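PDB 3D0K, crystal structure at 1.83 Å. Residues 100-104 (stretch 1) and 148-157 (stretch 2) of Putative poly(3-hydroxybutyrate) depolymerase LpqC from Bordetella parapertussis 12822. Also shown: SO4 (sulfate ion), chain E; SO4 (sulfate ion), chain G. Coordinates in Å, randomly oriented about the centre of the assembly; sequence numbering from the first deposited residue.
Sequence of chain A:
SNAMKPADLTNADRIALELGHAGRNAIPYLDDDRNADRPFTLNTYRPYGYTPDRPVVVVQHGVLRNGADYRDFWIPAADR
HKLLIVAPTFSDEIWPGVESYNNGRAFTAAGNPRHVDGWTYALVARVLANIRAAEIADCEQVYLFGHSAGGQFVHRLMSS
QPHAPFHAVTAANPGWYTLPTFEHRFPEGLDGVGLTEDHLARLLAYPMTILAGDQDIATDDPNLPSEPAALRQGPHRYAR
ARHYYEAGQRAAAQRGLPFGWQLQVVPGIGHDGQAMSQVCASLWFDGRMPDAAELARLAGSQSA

Stretch 1 100-104: SYNNG
Stretch 2, residues 148-157: SAGGQFVHRL

A tight turn packs against one side of a helix through an aromatic and aliphatic patch, fastened at the far end by a weak hydrogen bond from an arginine, with 380 Å² buried in all. Y101 to G104 form a type I beta turn, closed by G104 N to Y101 O at 3.1 Å, with N102 at phi/psi -39/-49 (chi1 m) and N103 at -95/4 (chi1 m). N102 is buried, with 91 Å² covered by the helix, the largest share in the contact. G104, the last residue of the turn, has phi/psi 73/16, a positive phi that favours glycine. The helix runs from A149 onward; S148, at its N-cap position with phi/psi 60/-123, adds no side-chain capping bond, but its carbonyl O accepts from Q152 N at 2.9 Å.

Register is set by N102 over F153, their CA atoms 4.9 Å apart. A149, Q152, F153 and R156 all aim CA to CB toward the turn, the spacing that puts residues on one helix side. Y101 leaves its backbone sideways, yet its t rotamer (chi2 55°) brings the ring onto the first helical turn. There Y101 CE2 lies 3.9 Å from A149 CB, and Y101 OH lies 3.4 Å from G150 CA; an ideal CB on G150 would sit only 3.1 Å from that OH, so glycine leaves needed room. F153, also t (chi2 -84°), brings CD2 to 3.4 Å from Y101 CE1. The two ring planes are 29° apart, but with centroids 5.0 Å apart they are slid and barely overlap. The F153 ring also presents its edge to Y101 O, with CD2 3.4 Å from it.

R156 (m, t, t, chi4 139°) extends so that NH1 donates weakly to N102 O at 3.3 Å, near the guanidinium plane. The same NH1 bonds Q152 OE1 at 2.9 Å, bracing the arm within the helix. N103 ND2, 3.1 Å from R156 NH1, is a second donor and forms no bond with it; instead it donates to a water at 2.7 Å from ND2.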

ATOM      1  N   SER A 100      10.352  -8.984   5.782  1.00 18.70           N
ATOM      2  CA  SER A 100       9.383  -9.811   5.071  1.00 18.44           C
ATOM      3  C   SER A 100       8.195  -9.016   4.596  1.00 18.00           C
ATOM      4  O   SER A 100       7.533  -9.414   3.618  1.00 19.16           O
ATOM      5  CB  SER A 100       8.839 -10.945   5.970  1.00 18.78           C
ATOM      6  OG  SER A 100       9.900 -11.693   6.567  1.00 20.33           O
ATOM      7  N   TYR A 101       7.848  -7.968   5.332  1.00 16.04           N
ATOM      8  CA  TYR A 101       6.657  -7.223   4.990  1.00 16.72           C
ATOM      9  C   TYR A 101       7.032  -5.881   4.312  1.00 17.15           C
ATOM     10  O   TYR A 101       6.957  -5.784   3.097  1.00 17.87           O
ATOM     11  CB  TYR A 101       5.747  -6.998   6.232  1.00 16.68           C
ATOM     12  CG  TYR A 101       4.504  -6.154   5.896  1.00 17.72           C
ATOM     13  CD1 TYR A 101       3.644  -6.544   4.860  1.00 17.23           C
ATOM     14  CD2 TYR A 101       4.176  -5.007   6.650  1.00 15.74           C
ATOM     15  CE1 TYR A 101       2.499  -5.805   4.570  1.00 18.53           C
ATOM     16  CE2 TYR A 101       3.006  -4.226   6.347  1.00 18.01           C
ATOM     17  CZ  TYR A 101       2.185  -4.660   5.295  1.00 16.89           C
ATOM     18  OH  TYR A 101       1.056  -3.909   4.991  1.00 20.12           O
ATOM     19  N   ASN A 102       7.398  -4.866   5.114  1.00 17.10           N
ATOM     20  CA  ASN A 102       7.877  -3.578   4.582  1.00 17.18           C
ATOM     21  C   ASN A 102       8.801  -3.689   3.337  1.00 16.48           C
ATOM     22  O   ASN A 102       8.655  -2.908   2.381  1.00 17.00           O
ATOM     23  CB  ASN A 102       8.681  -2.756   5.612  1.00 14.92           C
ATOM     24  CG  ASN A 102       8.039  -2.606   6.966  1.00 18.26           C
ATOM     25  OD1 ASN A 102       8.213  -1.526   7.618  1.00 22.05           O
ATOM     26  ND2 ASN A 102       7.388  -3.655   7.461  1.00 13.10           N
ATOM     27  N   ASN A 103       9.820  -4.555   3.417  1.00 16.17           N
ATOM     28  CA  ASN A 103      10.877  -4.682   2.404  1.00 16.64           C
ATOM     29  C   ASN A 103      10.621  -5.794   1.368  1.00 17.08           C
ATOM     30  O   ASN A 103      11.479  -6.058   0.486  1.00 18.08           O
ATOM     31  CB  ASN A 103      12.272  -4.934   3.039  1.00 17.17           C
ATOM     32  CG  ASN A 103      12.686  -3.871   4.085  1.00 19.25           C
ATOM     33  OD1 ASN A 103      13.737  -4.020   4.762  1.00 20.93           O
ATOM     34  ND2 ASN A 103      11.883  -2.834   4.245  1.00 16.73           N
ATOM     35  N   GLY A 104       9.462  -6.444   1.465  1.00 15.37           N
ATOM     36  CA  GLY A 104       9.010  -7.319   0.351  1.00 16.13           C
ATOM     37  C   GLY A 104       9.770  -8.657   0.190  1.00 17.18           C
ATOM     38  O   GLY A 104       9.662  -9.302  -0.853  1.00 17.35           O
ATOM     39  N   SER A 148       1.620   3.684   7.119  1.00 19.22           N
ATOM     40  CA  SER A 148       2.772   3.336   7.942  1.00 20.34           C
ATOM     41  C   SER A 148       3.620   2.253   7.289  1.00 20.04           C
ATOM     42  O   SER A 148       4.054   2.472   6.153  1.00 19.19           O
ATOM     43  CB  SER A 148       2.407   3.014   9.392  1.00 22.82           C
ATOM     44  OG  SER A 148       3.484   3.499  10.240  1.00 28.55           O
ATOM     45  N   ALA A 149       3.871   1.107   7.946  1.00 18.08           N
ATOM     46  CA  ALA A 149       4.603   0.005   7.265  1.00 17.35           C
ATOM     47  C   ALA A 149       3.945  -0.382   5.947  1.00 17.93           C
ATOM     48  O   ALA A 149       4.621  -0.816   5.004  1.00 16.53           O
ATOM     49  CB  ALA A 149       4.749  -1.270   8.162  1.00 16.79           C
ATOM     50  N   GLY A 150       2.619  -0.249   5.891  1.00 17.96           N
ATOM     51  CA  GLY A 150       1.902  -0.612   4.688  1.00 16.04           C
ATOM     52  C   GLY A 150       2.073   0.515   3.645  1.00 17.30           C
ATOM     53  O   GLY A 150       1.963   0.262   2.485  1.00 16.84           O
ATOM     54  N   GLY A 151       2.347   1.764   4.060  1.00 16.06           N
ATOM     55  CA  GLY A 151       2.660   2.823   3.071  1.00 16.31           C
ATOM     56  C   GLY A 151       4.126   2.598   2.583  1.00 17.84           C
ATOM     57  O   GLY A 151       4.455   2.905   1.420  1.00 16.59           O
ATOM     58  N   GLN A 152       4.997   2.059   3.448  1.00 16.93           N
ATOM     59  CA  GLN A 152       6.323   1.557   2.945  1.00 16.61           C
ATOM     60  C   GLN A 152       6.105   0.458   1.870  1.00 17.27           C
ATOM     61  O   GLN A 152       6.676   0.524   0.788  1.00 17.14           O
ATOM     62  CB  GLN A 152       7.163   1.012   4.053  1.00 17.39           C
ATOM     63  CG  GLN A 152       7.542   2.038   5.104  1.00 17.12           C
ATOM     64  CD  GLN A 152       8.524   1.460   6.093  1.00 19.82           C
ATOM     65  OE1 GLN A 152       9.370   0.682   5.712  1.00 19.68           O
ATOM     66  NE2 GLN A 152       8.438   1.876   7.367  1.00 21.04           N
ATOM     67  N   PHE A 153       5.262  -0.526   2.183  1.00 16.66           N
ATOM     68  CA  PHE A 153       4.939  -1.621   1.251  1.00 17.99           C
ATOM     69  C   PHE A 153       4.418  -1.099  -0.090  1.00 17.68           C
ATOM     70  O   PHE A 153       4.887  -1.529  -1.145  1.00 18.28           O
ATOM     71  CB  PHE A 153       3.896  -2.501   1.961  1.00 17.57           C
ATOM     72  CG  PHE A 153       3.461  -3.747   1.216  1.00 17.12           C
ATOM     73  CD1 PHE A 153       2.441  -3.684   0.245  1.00 17.87           C
ATOM     74  CD2 PHE A 153       3.983  -4.996   1.572  1.00 16.07           C
ATOM     75  CE1 PHE A 153       2.009  -4.826  -0.392  1.00 15.38           C
ATOM     76  CE2 PHE A 153       3.503  -6.171   0.937  1.00 19.24           C
ATOM     77  CZ  PHE A 153       2.515  -6.068  -0.016  1.00 18.32           C
ATOM     78  N   VAL A 154       3.448  -0.183  -0.044  1.00 17.47           N
ATOM     79  CA  VAL A 154       2.813   0.299  -1.259  1.00 16.86           C
ATOM     80  C   VAL A 154       3.783   1.035  -2.205  1.00 17.62           C
ATOM     81  O   VAL A 154       3.780   0.769  -3.420  1.00 16.18           O
ATOM     82  CB  VAL A 154       1.552   1.133  -0.909  1.00 17.04           C
ATOM     83  CG1 VAL A 154       1.062   2.017  -2.094  1.00 18.61           C
ATOM     84  CG2 VAL A 154       0.462   0.216  -0.361  1.00 16.03           C
ATOM     85  N   HIS A 155       4.614   1.947  -1.668  1.00 16.11           N
ATOM     86  CA  HIS A 155       5.524   2.697  -2.580  1.00 17.77           C
ATOM     87  C   HIS A 155       6.642   1.818  -3.130  1.00 18.28           C
ATOM     88  O   HIS A 155       7.092   2.025  -4.253  1.00 18.52           O
ATOM     89  CB  HIS A 155       6.051   4.033  -2.000  1.00 17.88           C
ATOM     90  CG  HIS A 155       7.152   3.896  -0.991  1.00 20.54           C
ATOM     91  ND1 HIS A 155       8.487   4.037  -1.322  1.00 22.31           N
ATOM     92  CD2 HIS A 155       7.112   3.759   0.357  1.00 17.70           C
ATOM     93  CE1 HIS A 155       9.227   3.930  -0.219  1.00 13.83           C
ATOM     94  NE2 HIS A 155       8.417   3.718   0.803  1.00 23.13           N
ATOM     95  N   ARG A 156       7.001   0.789  -2.372  1.00 16.86           N
ATOM     96  CA  ARG A 156       8.046  -0.159  -2.811  1.00 17.44           C
ATOM     97  C   ARG A 156       7.419  -1.143  -3.812  1.00 17.68           C
ATOM     98  O   ARG A 156       8.099  -1.601  -4.703  1.00 16.85           O
ATOM     99  CB  ARG A 156       8.637  -0.909  -1.637  1.00 16.89           C
ATOM    100  CG  ARG A 156       9.473   0.054  -0.767  1.00 15.25           C
ATOM    101  CD  ARG A 156      10.177  -0.622   0.383  1.00 15.53           C
ATOM    102  NE  ARG A 156      10.855   0.475   1.115  1.00 19.51           N
ATOM    103  CZ  ARG A 156      10.940   0.611   2.434  1.00 22.26           C
ATOM    104  NH1 ARG A 156      10.452  -0.312   3.256  1.00 17.35           N
ATOM    105  NH2 ARG A 156      11.555   1.682   2.951  1.00 23.80           N
ATOM    106  N   LEU A 157       6.133  -1.435  -3.644  1.00 18.19           N
ATOM    107  CA  LEU A 157       5.383  -2.209  -4.621  1.00 17.39           C
ATOM    108  C   LEU A 157       5.399  -1.446  -5.966  1.00 18.36           C
ATOM    109  O   LEU A 157       5.704  -2.008  -7.043  1.00 18.29           O
ATOM    110  CB  LEU A 157       3.955  -2.436  -4.098  1.00 18.54           C
ATOM    111  CG  LEU A 157       2.980  -3.226  -4.994  1.00 17.35           C
ATOM    112  CD1 LEU A 157       1.864  -3.840  -4.172  1.00 16.19           C
ATOM    113  CD2 LEU A 157       2.373  -2.429  -6.202  1.00 22.84           C
TER
HETATM  114  S   SO4 E 304       6.439   2.769  10.188  1.00 31.61           S
HETATM  115  O1  SO4 E 304       6.165   2.880   8.755  1.00 29.14           O
HETATM  116  O2  SO4 E 304       7.763   2.140  10.312  1.00 34.35           O
HETATM  117  O3  SO4 E 304       6.485   4.010  10.906  1.00 34.06           O
HETATM  118  O4  SO4 E 304       5.584   1.807  10.854  1.00 36.43           O
HETATM  119  S   SO4 G 306       0.064   1.896  12.445  1.00 42.56           S
HETATM  120  O1  SO4 G 306      -0.370   3.253  12.172  1.00 45.38           O
HETATM  121  O2  SO4 G 306       1.513   1.859  12.505  1.00 42.81           O
HETATM  122  O3  SO4 G 306      -0.498   1.435  13.705  1.00 45.43           O
HETATM  123  O4  SO4 G 306      -0.444   1.032  11.374  1.00 46.01           O
HETATM  124  O   HOH W   1      12.155  -1.085   6.314  1.00 20.25           O